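Local coordinates for uncharacterized protein (Pseudomonas aeruginosa, PDB 4E72) that is of unknown function, a putative lipoprotein of the DUF3298 family that is probably exported from the cytoplasm, at residues Glu143-Gln148 and Gly215-Asn220. Residues are numbered along the deposited sequence; the frame is centred on the assembly and turned at random.
Sequences EAFWKQ and GIVKPN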
# COMPACT_ATOMS: atom_id res chain seq x y z
N GLU A 143 -13.84 10.27 -13.08
CA GLU A 143 -15.25 10.05 -12.74
C GLU A 143 -15.71 8.66 -13.22
O GLU A 143 -16.20 7.88 -12.40
CB GLU A 143 -16.13 11.15 -13.38
N ALA A 144 -15.44 8.31 -14.51
CA ALA A 144 -15.76 6.99 -15.07
C ALA A 144 -15.04 5.85 -14.31
O ALA A 144 -15.62 4.78 -14.13
CB ALA A 144 -15.40 6.95 -16.55
N PHE A 145 -13.79 6.08 -13.85
CA PHE A 145 -13.04 5.08 -13.07
C PHE A 145 -13.74 4.78 -11.73
O PHE A 145 -13.92 3.60 -11.37
CB PHE A 145 -11.60 5.55 -12.81
CG PHE A 145 -10.78 4.61 -11.95
CD1 PHE A 145 -10.17 3.49 -12.50
CD2 PHE A 145 -10.58 4.88 -10.59
CE1 PHE A 145 -9.38 2.65 -11.72
CE2 PHE A 145 -9.81 4.03 -9.81
CZ PHE A 145 -9.22 2.91 -10.38
N TRP A 146 -14.17 5.82 -11.00
CA TRP A 146 -14.80 5.58 -9.70
C TRP A 146 -16.20 5.00 -9.87
O TRP A 146 -16.66 4.30 -8.97
CB TRP A 146 -14.74 6.81 -8.79
CG TRP A 146 -13.33 7.16 -8.41
CD1 TRP A 146 -12.58 8.18 -8.91
CD2 TRP A 146 -12.45 6.40 -7.56
NE1 TRP A 146 -11.32 8.16 -8.37
CE2 TRP A 146 -11.20 7.05 -7.56
CE3 TRP A 146 -12.61 5.25 -6.77
CZ2 TRP A 146 -10.11 6.59 -6.80
CZ3 TRP A 146 -11.52 4.77 -6.06
CH2 TRP A 146 -10.29 5.44 -6.07
N LYS A 147 -16.83 5.18 -11.06
CA LYS A 147 -18.12 4.55 -11.37
C LYS A 147 -17.94 3.05 -11.48
O LYS A 147 -18.79 2.32 -10.98
CB LYS A 147 -18.75 5.11 -12.65
CG LYS A 147 -19.27 6.54 -12.50
CD LYS A 147 -20.64 6.64 -11.83
CE LYS A 147 -21.19 8.06 -11.89
NZ LYS A 147 -21.56 8.49 -13.27
N GLN A 148 -16.80 2.58 -12.07
CA GLN A 148 -16.45 1.15 -12.18
C GLN A 148 -16.04 0.59 -10.82
O GLN A 148 -16.27 -0.59 -10.55
CB GLN A 148 -15.35 0.90 -13.22
CG GLN A 148 -15.72 1.33 -14.65
CD GLN A 148 -17.06 0.80 -15.10
OE1 GLN A 148 -17.27 -0.41 -15.16
NE2 GLN A 148 -18.00 1.69 -15.37
N GLY A 215 -11.01 2.48 -22.40
CA GLY A 215 -11.23 3.91 -22.59
C GLY A 215 -11.19 4.69 -21.29
O GLY A 215 -11.48 5.89 -21.28
N ILE A 216 -10.85 4.00 -20.17
CA ILE A 216 -10.74 4.59 -18.85
C ILE A 216 -9.26 4.57 -18.46
O ILE A 216 -8.67 5.62 -18.22
CB ILE A 216 -11.66 3.95 -17.76
CG1 ILE A 216 -13.16 3.83 -18.16
CG2 ILE A 216 -11.50 4.66 -16.44
CD1 ILE A 216 -13.80 4.98 -18.85
N VAL A 217 -8.67 3.37 -18.36
CA VAL A 217 -7.25 3.19 -18.07
C VAL A 217 -6.51 3.23 -19.44
O VAL A 217 -7.05 2.74 -20.42
CB VAL A 217 -7.01 1.87 -17.27
CG1 VAL A 217 -5.53 1.52 -17.21
CG2 VAL A 217 -7.60 1.96 -15.85
N LYS A 218 -5.34 3.87 -19.52
CA LYS A 218 -4.51 3.95 -20.73
C LYS A 218 -4.26 2.53 -21.29
O LYS A 218 -3.93 1.64 -20.52
CB LYS A 218 -3.19 4.65 -20.41
CG LYS A 218 -3.32 6.17 -20.34
CD LYS A 218 -2.09 6.79 -19.75
CE LYS A 218 -2.13 8.29 -19.85
NZ LYS A 218 -1.33 8.93 -18.77
N PRO A 219 -4.48 2.28 -22.61
CA PRO A 219 -4.32 0.90 -23.14
C PRO A 219 -2.93 0.26 -22.94
O PRO A 219 -2.85 -0.95 -22.77
CB PRO A 219 -4.63 1.06 -24.62
CG PRO A 219 -5.44 2.30 -24.73
CD PRO A 219 -4.94 3.21 -23.66
N ASN A 220 -1.85 1.07 -22.96
CA ASN A 220 -0.45 0.63 -22.80
C ASN A 220 -0.13 0.10 -21.39
O ASN A 220 0.96 -0.44 -21.18
CB ASN A 220 0.51 1.78 -23.14
CG ASN A 220 0.10 3.16 -22.59
OD1 ASN A 220 -0.66 3.92 -23.22
ND2 ASN A 220 0.66 3.53 -21.45
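The ring of Phe145 meets Ile216 at its edge, where the methyl CG2 lies near the ring plane, while CG2 of Val217 comes in obliquely and more loosely, 4.5 Å from CD1 of Phe145. A second edge atom of the phenyl, CD2, sits 3.8 Å above the plane of the Trp146 indole, over its centre; CE2 of Trp146 in turn lies in the plane of the phenyl, at its edge. The two neighbouring rings are thus turned edge to face within the helix.

Ile216 carries most of the contact, straddling two successive helix residues with its two branches. Its CG2 rests against the start of the Phe145 side chain, 3.7 Å from CB, and also touches CA and the backbone N. The other branch turns toward Ala144: CD1 presses on CB at 3.4 Å, tighter than usual for two carbons. The first torsion of Ile216 (chi1 -52°) sets CG2 opposite its own backbone N, against Phe145, and leaves CG1 beside that N, from where CD1 reaches Ala144. Phe145 has CG anti to N (chi1 177°), which carries its ring past Ile216 to pack among Leu133, Leu137, Leu189, Ile208 and Leu213. No hydrogen bond crosses between 143-148 and 215-220; the side chains meet carbon to carbon.

The loop is tied down by backbone hydrogen bonds of Ile216 with Val138 and of Lys218 with Met136; Lys218 NZ also reaches the carbonyl of Asp135, and Gln148 OE1 takes a weak bond from Arg212.

This is loop-on-helix packing: the C-terminal segment that follows strand 205-208 lies against the first turn of helix 142-159, whose Phe145 and Trp146 both reach the three-stranded antiparallel sheet at Leu189.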